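Local atomic coordinates of S-adenosyl-L-methionine:salicylic acid carboxyl methyltransferase (Clarkia breweri, PDB entry 1M6E), a protein that catalyses transfer of a methyl group from S-adenosyl-L-methionine to the free carboxyl group of salicylic acid, giving the volatile ester methyl salicylate. Residues Y18-I29 / S61-A69; P90-P100 / G119-F130. All coordinates share one frame; numbering follows the deposited sequence.

Interaction 1 of 2, residues Y18-I29 / S61-A69; sequences YAMNSFIQRQVI and SSGPNALFA. With SAH (S-adenosyl-L-homocysteine), chain C.
The amino-acid (homocysteine) end of the S-adenosyl-L-homocysteine pocket is built here, where the loop 61-69 after strand 52-58 meets Y18, A19, S22 and one side of helix 23-31. R26 and F68 make the outer part of the contact. With CG anti to the backbone N (chi1 -174°) and the chain extended as far as NE, the arginine reaches past N65 and lays its guanidinium over one face of the phenyl ring. Its CZ sits 3.6 Å from the ring centroid, a cation-pi contact with the two planes 33° apart. On the way, R26 CB passes N65 ND2 at 3.3 Å. One turn further on, I29 presses CG2 against F68 CD2 at 3.7 Å and also against A69 CB, while its other branch ends in CD1 beside the carboxylate of the ligand.

Strand 52-58 belongs to the Rossmann-type methyltransferase sheet, and the loop leaving it carries S61, whose OG donates to the ribose O3' of SAH at 3.2 Å. The same side chain lies against the Y18 ring: S61 CB is 3.7 Å from Y18 CE2, and OG stands over one ring face. Y18, which binds the cofactor, points its hydroxyl toward the SAH carboxylate, though the exact place of that hydroxyl is doubtful. N65 also packs CB near OXT of that carboxylate, and its side-chain OD1 accepts from S22 OG at 3.2 Å; the hydroxyl approaches tilted 32° from the carbonyl plane. This bond ties the N65 amide to S22, next to the helix. A19 CB rests 4.3 Å from G63 CA. Q25 packs its CB by the ligand carboxylate and also touches the bound salicylate.

Interaction 2 of 2, residues P90-P100 / G119-F130; sequences PEYQIFLNDLP and GVCFINGVPGSF. With SAH (S-adenosyl-L-homocysteine), chain C.
F95 and N124 lie side by side on one face of two parallel neighbouring strands, ring and amide planes 34° apart, with F95 CE2 3.5 Å from N124 ND2. The ring also brings CD2 to 3.5 Å from V126 CG2. N124 has CG beside its own backbone N (chi1 -55°), which leaves ND2 close enough to I94 O for a weak bond beside the regular one from N124 N. On the other face I94 and I123 point the same way, CD1 to CG1, and L96 CD1 crosses to I123 CG2 at 3.9 Å. Between the two faces runs the parallel ladder, from Y92 N to V120 O through to G128 N and D98 O.

At the C-terminal ends the pairing turns into a cofactor site. N97 ND2 bridges two carbonyls, V126 O at 2.9 Å and G128 O at 3.0 Å, the second reached from above its carbonyl plane. D98 OD1 accepts from the ribose O2' of SAH at 2.7 Å; an acidic residue ending the second strand and holding the ribose is common in Rossmann-fold methyltransferases. The adenine lies between L99 and F130, whose ring has SAH N1 over its centre; S129 OG accepts from N6 and F130 N donates to N1.

The two strands belong to a beta-alpha-beta unit with helix 104-108, which touches L96 and D98. Helix 74-82 packs on Y92, I94 and C121, and Y92 OH bonds E78. Strand 52-58 pairs along the other edge of 91-98, while strand 121-127, outermost within the chain, meets the second subunit through backbone bonds from G125.

Overall arrangement
From the N terminus, the chain first passes Y18 and helix 23-31, crosses to helix 33-44 and then enters the sheet as strand 52-58; the loop leaving that strand returns to the start, so interaction 1 closes first. Helix 74-82 leads on to strand 91-98, and interaction 2 closes a second loop after helix 104-108, when strand 121-127 comes alongside. The two closures follow in series, neither nesting nor crossing. Their centres lie about 16 Å apart, yet they touch where L67 packs on L96 and I123. Both grip SAH, one mainly at its amino-acid end, the other at ribose and adenine, joining the N-terminal segment to the Rossmann-type sheet.

Interaction 1 of 2, residues Y18-I29 / S61-A69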
loop_
_atom_site.group_PDB
_atom_site.type_symbol
_atom_site.label_atom_id
_atom_site.label_comp_id
_atom_site.label_asym_id
_atom_site.label_seq_id
_atom_site.Cartn_x
_atom_site.Cartn_y
_atom_site.Cartn_z
ATOM N N TYR A 18 -13.563 -6.958 -10.820
ATOM C CA TYR A 18 -13.311 -5.572 -10.389
ATOM C C TYR A 18 -12.058 -4.918 -10.891
ATOM O O TYR A 18 -11.033 -4.820 -10.184
ATOM C CB TYR A 18 -13.366 -5.434 -8.862
ATOM C CG TYR A 18 -13.847 -4.044 -8.507
ATOM C CD1 TYR A 18 -15.170 -3.814 -8.150
ATOM C CD2 TYR A 18 -13.044 -2.937 -8.722
ATOM C CE1 TYR A 18 -15.679 -2.520 -8.040
ATOM C CE2 TYR A 18 -13.553 -1.652 -8.616
ATOM C CZ TYR A 18 -14.866 -1.462 -8.285
ATOM O OH TYR A 18 -15.380 -0.208 -8.252
ATOM N N ALA A 19 -12.151 -4.442 -12.112
ATOM C CA ALA A 19 -11.031 -3.840 -12.831
ATOM C C ALA A 19 -11.625 -4.142 -14.168
ATOM O O ALA A 19 -11.827 -3.264 -15.012
ATOM C CB ALA A 19 -9.737 -4.641 -12.654
ATOM N N MET A 20 -11.970 -5.407 -14.329
ATOM C CA MET A 20 -12.597 -5.834 -15.548
ATOM C C MET A 20 -14.135 -5.771 -15.437
ATOM O O MET A 20 -14.833 -6.133 -16.366
ATOM C CB MET A 20 -12.115 -7.250 -15.874
ATOM C CG MET A 20 -10.608 -7.354 -16.065
ATOM S SD MET A 20 -10.001 -6.069 -17.168
ATOM C CE MET A 20 -10.931 -6.441 -18.690
ATOM N N ASN A 21 -14.662 -5.293 -14.311
ATOM C CA ASN A 21 -16.121 -5.231 -14.112
ATOM C C ASN A 21 -16.644 -4.001 -13.359
ATOM O O ASN A 21 -17.625 -4.092 -12.609
ATOM C CB ASN A 21 -16.602 -6.493 -13.384
ATOM C CG ASN A 21 -16.352 -7.746 -14.179
ATOM O OD1 ASN A 21 -17.077 -8.052 -15.108
ATOM N ND2 ASN A 21 -15.310 -8.472 -13.831
ATOM N N SER A 22 -16.016 -2.849 -13.564
ATOM C CA SER A 22 -16.484 -1.669 -12.870
ATOM C C SER A 22 -16.668 -0.472 -13.777
ATOM O O SER A 22 -16.300 0.645 -13.400
ATOM C CB SER A 22 -15.525 -1.323 -11.738
ATOM O OG SER A 22 -14.215 -1.196 -12.237
ATOM N N PHE A 23 -17.269 -0.692 -14.953
ATOM C CA PHE A 23 -17.464 0.390 -15.922
ATOM C C PHE A 23 -18.571 1.306 -15.527
ATOM O O PHE A 23 -18.577 2.456 -15.960
ATOM C CB PHE A 23 -17.766 -0.139 -17.310
ATOM C CG PHE A 23 -16.752 -1.113 -17.806
ATOM C CD1 PHE A 23 -16.607 -2.357 -17.196
ATOM C CD2 PHE A 23 -15.883 -0.771 -18.835
ATOM C CE1 PHE A 23 -15.603 -3.237 -17.599
ATOM C CE2 PHE A 23 -14.875 -1.651 -19.243
ATOM C CZ PHE A 23 -14.739 -2.881 -18.620
ATOM N N ILE A 24 -19.509 0.815 -14.717
ATOM C CA ILE A 24 -20.618 1.650 -14.302
ATOM C C ILE A 24 -20.184 2.635 -13.284
ATOM O O ILE A 24 -20.603 3.785 -13.332
ATOM C CB ILE A 24 -21.818 0.862 -13.728
ATOM C CG1 ILE A 24 -22.521 0.088 -14.855
ATOM C CG2 ILE A 24 -22.850 1.834 -13.121
ATOM C CD1 ILE A 24 -23.044 0.958 -16.018
ATOM N N GLN A 25 -19.356 2.211 -12.344
ATOM C CA GLN A 25 -18.889 3.163 -11.338
ATOM C C GLN A 25 -17.942 4.137 -12.039
ATOM O O GLN A 25 -17.704 5.260 -11.572
ATOM C CB GLN A 25 -18.189 2.447 -10.173
ATOM C CG GLN A 25 -17.788 1.028 -10.482
ATOM C CD GLN A 25 -18.860 0.046 -10.116
ATOM O OE1 GLN A 25 -19.202 -0.842 -10.899
ATOM N NE2 GLN A 25 -19.394 0.184 -8.904
ATOM N N ARG A 26 -17.428 3.705 -13.188
ATOM C CA ARG A 26 -16.520 4.538 -13.955
ATOM C C ARG A 26 -17.224 5.666 -14.657
ATOM O O ARG A 26 -16.650 6.720 -14.817
ATOM C CB ARG A 26 -15.772 3.724 -14.991
ATOM C CG ARG A 26 -14.715 4.541 -15.698
ATOM C CD ARG A 26 -13.632 3.615 -16.169
ATOM N NE ARG A 26 -12.351 4.283 -16.334
ATOM C CZ ARG A 26 -12.103 5.199 -17.258
ATOM N NH1 ARG A 26 -13.058 5.571 -18.113
ATOM N NH2 ARG A 26 -10.887 5.721 -17.338
ATOM N N GLN A 27 -18.463 5.425 -15.078
ATOM C CA GLN A 27 -19.273 6.408 -15.797
ATOM C C GLN A 27 -19.828 7.428 -14.844
ATOM O O GLN A 27 -20.006 8.597 -15.206
ATOM C CB GLN A 27 -20.420 5.716 -16.525
ATOM C CG GLN A 27 -20.538 6.107 -17.976
ATOM C CD GLN A 27 -21.050 4.957 -18.808
ATOM O OE1 GLN A 27 -20.575 3.816 -18.671
ATOM N NE2 GLN A 27 -22.017 5.238 -19.683
ATOM N N VAL A 28 -20.108 6.972 -13.627
ATOM C CA VAL A 28 -20.617 7.838 -12.584
ATOM C C VAL A 28 -19.524 8.838 -12.241
ATOM O O VAL A 28 -19.799 10.000 -11.974
ATOM C CB VAL A 28 -20.945 7.049 -11.318
ATOM C CG1 VAL A 28 -21.334 7.992 -10.205
ATOM C CG2 VAL A 28 -22.044 6.054 -11.603
ATOM N N ILE A 29 -18.276 8.393 -12.240
ATOM C CA ILE A 29 -17.191 9.309 -11.914
ATOM C C ILE A 29 -17.006 10.311 -13.043
ATOM O O ILE A 29 -16.544 11.448 -12.821
ATOM C CB ILE A 29 -15.848 8.558 -11.677
ATOM C CG1 ILE A 29 -15.991 7.627 -10.457
ATOM C CG2 ILE A 29 -14.704 9.581 -11.506
ATOM C CD1 ILE A 29 -14.876 6.610 -10.247
ATOM N N SER A 61 -10.201 1.590 -5.130
ATOM C CA SER A 61 -10.235 0.153 -5.117
ATOM C C SER A 61 -9.017 -0.475 -5.731
ATOM O O SER A 61 -7.929 -0.367 -5.192
ATOM C CB SER A 61 -11.483 -0.348 -5.797
ATOM O OG SER A 61 -11.906 -1.507 -5.108
ATOM N N SER A 62 -9.204 -1.157 -6.846
ATOM C CA SER A 62 -8.098 -1.776 -7.538
ATOM C C SER A 62 -8.349 -1.372 -8.977
ATOM O O SER A 62 -9.433 -0.887 -9.322
ATOM C CB SER A 62 -8.158 -3.304 -7.417
ATOM O OG SER A 62 -8.271 -3.727 -6.071
ATOM N N GLY A 63 -7.346 -1.552 -9.820
ATOM C CA GLY A 63 -7.541 -1.225 -11.218
ATOM C C GLY A 63 -7.851 0.224 -11.442
ATOM O O GLY A 63 -7.613 1.055 -10.567
ATOM N N PRO A 64 -8.389 0.567 -12.608
ATOM C CA PRO A 64 -8.704 1.970 -12.888
ATOM C C PRO A 64 -9.656 2.474 -11.828
ATOM O O PRO A 64 -10.047 1.707 -10.948
ATOM C CB PRO A 64 -9.333 1.899 -14.265
ATOM C CG PRO A 64 -8.696 0.647 -14.851
ATOM C CD PRO A 64 -8.786 -0.293 -13.723
ATOM N N ASN A 65 -10.037 3.742 -11.912
ATOM C CA ASN A 65 -10.955 4.387 -10.954
ATOM C C ASN A 65 -10.206 4.796 -9.698
ATOM O O ASN A 65 -10.391 5.900 -9.192
ATOM C CB ASN A 65 -12.144 3.492 -10.561
ATOM C CG ASN A 65 -12.777 2.785 -11.753
ATOM O OD1 ASN A 65 -12.597 1.576 -11.929
ATOM N ND2 ASN A 65 -13.511 3.525 -12.575
ATOM N N ALA A 66 -9.352 3.914 -9.196
ATOM C CA ALA A 66 -8.581 4.248 -8.012
ATOM C C ALA A 66 -7.926 5.598 -8.297
ATOM O O ALA A 66 -8.095 6.551 -7.540
ATOM C CB ALA A 66 -7.529 3.181 -7.751
ATOM N N LEU A 67 -7.213 5.675 -9.419
ATOM C CA LEU A 67 -6.533 6.897 -9.831
ATOM C C LEU A 67 -7.327 7.744 -10.835
ATOM O O LEU A 67 -7.016 8.912 -11.053
ATOM C CB LEU A 67 -5.164 6.551 -10.418
ATOM C CG LEU A 67 -4.103 6.143 -9.399
ATOM C CD1 LEU A 67 -2.778 5.867 -10.088
ATOM C CD2 LEU A 67 -3.946 7.251 -8.405
ATOM N N PHE A 68 -8.367 7.168 -11.422
ATOM C CA PHE A 68 -9.168 7.874 -12.406
ATOM C C PHE A 68 -9.572 9.282 -12.006
ATOM O O PHE A 68 -9.335 10.230 -12.746
ATOM C CB PHE A 68 -10.415 7.064 -12.749
ATOM C CG PHE A 68 -11.168 7.574 -13.955
ATOM C CD1 PHE A 68 -10.507 7.868 -15.140
ATOM C CD2 PHE A 68 -12.548 7.755 -13.907
ATOM C CE1 PHE A 68 -11.210 8.338 -16.254
ATOM C CE2 PHE A 68 -13.252 8.223 -15.022
ATOM C CZ PHE A 68 -12.576 8.514 -16.194
ATOM N N ALA A 69 -10.175 9.454 -10.843
ATOM C CA ALA A 69 -10.581 10.803 -10.489
ATOM C C ALA A 69 -9.463 11.691 -9.961
ATOM O O ALA A 69 -9.427 12.896 -10.229
ATOM C CB ALA A 69 -11.677 10.747 -9.515
HETATM N N SAH C . -14.283 4.305 -5.832
HETATM C CA SAH C . -14.361 3.257 -6.952
HETATM C CB SAH C . -14.901 1.888 -6.494
HETATM C CG SAH C . -15.225 1.751 -5.066
HETATM S SD SAH C . -15.909 0.165 -4.472
HETATM C C SAH C . -15.290 3.642 -8.102
HETATM O O SAH C . -15.927 4.736 -8.065
HETATM O OXT SAH C . -15.336 2.756 -9.055
HETATM C "C5'" SAH C . -15.958 0.628 -2.773
HETATM C "C4'" SAH C . -14.651 0.389 -1.894
HETATM O "O4'" SAH C . -15.089 0.927 -0.606
HETATM C "C3'" SAH C . -14.391 -1.129 -1.561
HETATM O "O3'" SAH C . -13.046 -1.598 -2.150
HETATM C "C2'" SAH C . -14.305 -1.196 -0.102
HETATM O "O2'" SAH C . -13.369 -1.999 0.534
HETATM C "C1'" SAH C . -14.357 0.359 0.290
HETATM N N9 SAH C . -14.857 0.537 1.635
HETATM C C8 SAH C . -15.993 0.057 2.249
HETATM N N7 SAH C . -16.105 0.401 3.499
HETATM C C5 SAH C . -14.974 1.153 3.709
HETATM C C6 SAH C . -14.470 1.822 4.848
HETATM N N6 SAH C . -15.134 1.784 6.004
HETATM N N1 SAH C . -13.276 2.529 4.777
HETATM C C2 SAH C . -12.607 2.552 3.580
HETATM N N3 SAH C . -13.002 1.936 2.431
HETATM C C4 SAH C . -14.199 1.251 2.567
#

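Interaction 2 of 2, residues P90-P100 / G119-F130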
loop_
_atom_site.group_PDB
_atom_site.type_symbol
_atom_site.label_atom_id
_atom_site.label_comp_id
_atom_site.label_asym_id
_atom_site.label_seq_id
_atom_site.Cartn_x
_atom_site.Cartn_y
_atom_site.Cartn_z
ATOM N N PRO A 90 1.714 22.952 -8.044
ATOM C CA PRO A 90 2.115 22.517 -6.708
ATOM C C PRO A 90 2.555 21.084 -6.899
ATOM O O PRO A 90 2.478 20.570 -8.023
ATOM C CB PRO A 90 0.814 22.608 -5.917
ATOM C CG PRO A 90 -0.213 22.206 -6.933
ATOM C CD PRO A 90 0.248 22.976 -8.177
ATOM N N GLU A 91 3.039 20.446 -5.836
ATOM C CA GLU A 91 3.405 19.031 -5.910
ATOM C C GLU A 91 2.123 18.328 -5.486
ATOM O O GLU A 91 1.463 18.759 -4.533
ATOM C CB GLU A 91 4.518 18.691 -4.926
ATOM C CG GLU A 91 5.880 19.112 -5.395
ATOM C CD GLU A 91 6.963 18.863 -4.360
ATOM O OE1 GLU A 91 6.852 19.416 -3.240
ATOM O OE2 GLU A 91 7.928 18.125 -4.675
ATOM N N TYR A 92 1.737 17.269 -6.183
ATOM C CA TYR A 92 0.507 16.608 -5.788
ATOM C C TYR A 92 0.804 15.465 -4.854
ATOM O O TYR A 92 1.705 14.658 -5.120
ATOM C CB TYR A 92 -0.247 16.114 -7.008
ATOM C CG TYR A 92 -0.572 17.227 -7.946
ATOM C CD1 TYR A 92 0.392 17.733 -8.828
ATOM C CD2 TYR A 92 -1.831 17.825 -7.920
ATOM C CE1 TYR A 92 0.106 18.815 -9.665
ATOM C CE2 TYR A 92 -2.130 18.904 -8.749
ATOM C CZ TYR A 92 -1.161 19.393 -9.616
ATOM O OH TYR A 92 -1.484 20.461 -10.417
ATOM N N GLN A 93 0.081 15.420 -3.736
ATOM C CA GLN A 93 0.283 14.339 -2.786
ATOM C C GLN A 93 -0.988 13.558 -2.602
ATOM O O GLN A 93 -1.906 13.982 -1.907
ATOM C CB GLN A 93 0.745 14.854 -1.460
ATOM C CG GLN A 93 1.019 13.750 -0.515
ATOM C CD GLN A 93 1.709 14.283 0.680
ATOM O OE1 GLN A 93 1.288 15.311 1.218
ATOM N NE2 GLN A 93 2.783 13.611 1.118
ATOM N N ILE A 94 -1.001 12.386 -3.222
ATOM C CA ILE A 94 -2.149 11.512 -3.238
ATOM C C ILE A 94 -2.257 10.423 -2.183
ATOM O O ILE A 94 -1.290 9.748 -1.835
ATOM C CB ILE A 94 -2.240 10.872 -4.590
ATOM C CG1 ILE A 94 -2.220 11.962 -5.645
ATOM C CG2 ILE A 94 -3.483 10.019 -4.672
ATOM C CD1 ILE A 94 -2.358 11.397 -7.033
ATOM N N PHE A 95 -3.477 10.255 -1.699
ATOM C CA PHE A 95 -3.771 9.257 -0.693
ATOM C C PHE A 95 -4.898 8.341 -1.131
ATOM O O PHE A 95 -6.049 8.784 -1.179
ATOM C CB PHE A 95 -4.144 9.962 0.603
ATOM C CG PHE A 95 -2.981 10.604 1.276
ATOM C CD1 PHE A 95 -2.778 11.966 1.195
ATOM C CD2 PHE A 95 -2.027 9.820 1.920
ATOM C CE1 PHE A 95 -1.628 12.540 1.743
ATOM C CE2 PHE A 95 -0.887 10.377 2.463
ATOM C CZ PHE A 95 -0.684 11.735 2.375
ATOM N N LEU A 96 -4.566 7.083 -1.454
ATOM C CA LEU A 96 -5.551 6.081 -1.879
ATOM C C LEU A 96 -5.892 5.257 -0.651
ATOM O O LEU A 96 -5.035 4.545 -0.104
ATOM C CB LEU A 96 -4.984 5.158 -2.939
ATOM C CG LEU A 96 -4.377 5.816 -4.167
ATOM C CD1 LEU A 96 -3.835 4.743 -5.054
ATOM C CD2 LEU A 96 -5.396 6.688 -4.884
ATOM N N ASN A 97 -7.148 5.373 -0.218
ATOM C CA ASN A 97 -7.633 4.687 0.963
ATOM C C ASN A 97 -8.656 3.596 0.772
ATOM O O ASN A 97 -9.622 3.705 0.006
ATOM C CB ASN A 97 -8.219 5.679 1.967
ATOM C CG ASN A 97 -9.152 5.001 2.981
ATOM O OD1 ASN A 97 -10.379 4.905 2.787
ATOM N ND2 ASN A 97 -8.565 4.511 4.055
ATOM N N ASP A 98 -8.445 2.529 1.509
ATOM C CA ASP A 98 -9.398 1.482 1.454
ATOM C C ASP A 98 -9.188 0.611 2.637
ATOM O O ASP A 98 -8.250 0.849 3.406
ATOM C CB ASP A 98 -9.293 0.708 0.165
ATOM C CG ASP A 98 -10.576 -0.003 -0.152
ATOM O OD1 ASP A 98 -10.936 -0.885 0.656
ATOM O OD2 ASP A 98 -11.232 0.328 -1.166
ATOM N N LEU A 99 -10.075 -0.369 2.815
ATOM C CA LEU A 99 -9.965 -1.254 3.960
ATOM C C LEU A 99 -8.741 -2.100 3.774
ATOM O O LEU A 99 -8.275 -2.280 2.640
ATOM C CB LEU A 99 -11.203 -2.140 4.097
ATOM C CG LEU A 99 -12.422 -1.355 4.547
ATOM C CD1 LEU A 99 -13.582 -2.272 4.638
ATOM C CD2 LEU A 99 -12.143 -0.706 5.874
ATOM N N PRO A 100 -8.182 -2.616 4.887
ATOM C CA PRO A 100 -6.982 -3.460 4.766
ATOM C C PRO A 100 -7.443 -4.643 3.933
ATOM O O PRO A 100 -8.621 -5.042 3.977
ATOM C CB PRO A 100 -6.672 -3.869 6.204
ATOM C CG PRO A 100 -7.605 -2.982 7.085
ATOM C CD PRO A 100 -8.795 -2.735 6.224
ATOM N N GLY A 119 3.592 16.567 -12.959
ATOM C CA GLY A 119 3.505 17.603 -11.945
ATOM C C GLY A 119 4.120 16.980 -10.705
ATOM O O GLY A 119 4.211 17.597 -9.639
ATOM N N VAL A 120 4.568 15.738 -10.890
ATOM C CA VAL A 120 5.160 14.895 -9.857
ATOM C C VAL A 120 4.046 14.567 -8.857
ATOM O O VAL A 120 3.527 15.443 -8.151
ATOM C CB VAL A 120 6.406 15.569 -9.166
ATOM C CG1 VAL A 120 5.997 16.350 -7.921
ATOM C CG2 VAL A 120 7.465 14.500 -8.829
ATOM N N CYS A 121 3.644 13.301 -8.843
ATOM C CA CYS A 121 2.593 12.865 -7.945
ATOM C C CYS A 121 3.046 11.765 -7.012
ATOM O O CYS A 121 3.207 10.608 -7.383
ATOM C CB CYS A 121 1.384 12.383 -8.730
ATOM S SG CYS A 121 1.044 13.401 -10.146
ATOM N N PHE A 122 3.249 12.139 -5.775
ATOM C CA PHE A 122 3.649 11.167 -4.812
ATOM C C PHE A 122 2.428 10.362 -4.335
ATOM O O PHE A 122 1.573 10.875 -3.603
ATOM C CB PHE A 122 4.342 11.934 -3.712
ATOM C CG PHE A 122 5.427 12.815 -4.237
ATOM C CD1 PHE A 122 5.342 14.176 -4.148
ATOM C CD2 PHE A 122 6.555 12.262 -4.807
ATOM C CE1 PHE A 122 6.365 14.966 -4.609
ATOM C CE2 PHE A 122 7.580 13.037 -5.269
ATOM C CZ PHE A 122 7.483 14.394 -5.165
ATOM N N ILE A 123 2.336 9.104 -4.765
ATOM C CA ILE A 123 1.199 8.290 -4.354
ATOM C C ILE A 123 1.420 7.518 -3.075
ATOM O O ILE A 123 2.491 6.962 -2.852
ATOM C CB ILE A 123 0.767 7.308 -5.436
ATOM C CG1 ILE A 123 0.169 8.092 -6.603
ATOM C CG2 ILE A 123 -0.260 6.329 -4.865
ATOM C CD1 ILE A 123 -0.241 7.264 -7.757
ATOM N N ASN A 124 0.386 7.499 -2.243
ATOM C CA ASN A 124 0.426 6.826 -0.961
ATOM C C ASN A 124 -0.857 6.044 -0.734
ATOM O O ASN A 124 -1.951 6.593 -0.905
ATOM C CB ASN A 124 0.580 7.849 0.179
ATOM C CG ASN A 124 1.781 8.767 -0.001
ATOM O OD1 ASN A 124 2.921 8.315 -0.068
ATOM N ND2 ASN A 124 1.529 10.066 -0.072
ATOM N N GLY A 125 -0.721 4.770 -0.356
ATOM C CA GLY A 125 -1.872 3.931 -0.022
ATOM C C GLY A 125 -2.106 4.017 1.497
ATOM O O GLY A 125 -1.180 3.840 2.255
ATOM N N VAL A 126 -3.321 4.319 1.938
ATOM C CA VAL A 126 -3.648 4.458 3.367
ATOM C C VAL A 126 -4.647 3.385 3.803
ATOM O O VAL A 126 -5.853 3.589 3.707
ATOM C CB VAL A 126 -4.338 5.787 3.611
ATOM C CG1 VAL A 126 -4.785 5.868 5.023
ATOM C CG2 VAL A 126 -3.438 6.912 3.228
ATOM N N PRO A 127 -4.181 2.242 4.318
ATOM C CA PRO A 127 -5.216 1.260 4.699
ATOM C C PRO A 127 -6.019 1.552 5.990
ATOM O O PRO A 127 -5.443 1.890 7.023
ATOM C CB PRO A 127 -4.430 -0.054 4.766
ATOM C CG PRO A 127 -3.096 0.398 5.246
ATOM C CD PRO A 127 -2.825 1.687 4.489
ATOM N N GLY A 128 -7.345 1.425 5.924
ATOM C CA GLY A 128 -8.139 1.675 7.103
ATOM C C GLY A 128 -9.554 2.097 6.799
ATOM O O GLY A 128 -9.894 2.350 5.653
ATOM N N SER A 129 -10.382 2.189 7.828
ATOM C CA SER A 129 -11.754 2.572 7.628
ATOM C C SER A 129 -11.893 4.078 7.698
ATOM O O SER A 129 -11.256 4.738 8.506
ATOM C CB SER A 129 -12.627 1.914 8.680
ATOM O OG SER A 129 -13.988 2.233 8.466
ATOM N N PHE A 130 -12.724 4.628 6.825
ATOM C CA PHE A 130 -12.913 6.062 6.807
ATOM C C PHE A 130 -13.980 6.416 7.821
ATOM O O PHE A 130 -14.550 7.518 7.822
ATOM C CB PHE A 130 -13.259 6.592 5.379
ATOM C CG PHE A 130 -14.378 5.863 4.671
ATOM C CD1 PHE A 130 -15.533 5.466 5.343
ATOM C CD2 PHE A 130 -14.255 5.558 3.310
ATOM C CE1 PHE A 130 -16.554 4.752 4.665
ATOM C CE2 PHE A 130 -15.260 4.852 2.620
ATOM C CZ PHE A 130 -16.417 4.444 3.309
HETATM N N SAH C . -14.283 4.305 -5.832
HETATM C CA SAH C . -14.361 3.257 -6.952
HETATM C CB SAH C . -14.901 1.888 -6.494
HETATM C CG SAH C . -15.225 1.751 -5.066
HETATM S SD SAH C . -15.909 0.165 -4.472
HETATM C C SAH C . -15.290 3.642 -8.102
HETATM O O SAH C . -15.927 4.736 -8.065
HETATM O OXT SAH C . -15.336 2.756 -9.055
HETATM C "C5'" SAH C . -15.958 0.628 -2.773
HETATM C "C4'" SAH C . -14.651 0.389 -1.894
HETATM O "O4'" SAH C . -15.089 0.927 -0.606
HETATM C "C3'" SAH C . -14.391 -1.129 -1.561
HETATM O "O3'" SAH C . -13.046 -1.598 -2.150
HETATM C "C2'" SAH C . -14.305 -1.196 -0.102
HETATM O "O2'" SAH C . -13.369 -1.999 0.534
HETATM C "C1'" SAH C . -14.357 0.359 0.290
HETATM N N9 SAH C . -14.857 0.537 1.635
HETATM C C8 SAH C . -15.993 0.057 2.249
HETATM N N7 SAH C . -16.105 0.401 3.499
HETATM C C5 SAH C . -14.974 1.153 3.709
HETATM C C6 SAH C . -14.470 1.822 4.848
HETATM N N6 SAH C . -15.134 1.784 6.004
HETATM N N1 SAH C . -13.276 2.529 4.777
HETATM C C2 SAH C . -12.607 2.552 3.580
HETATM N N3 SAH C . -13.002 1.936 2.431
HETATM C C4 SAH C . -14.199 1.251 2.567
#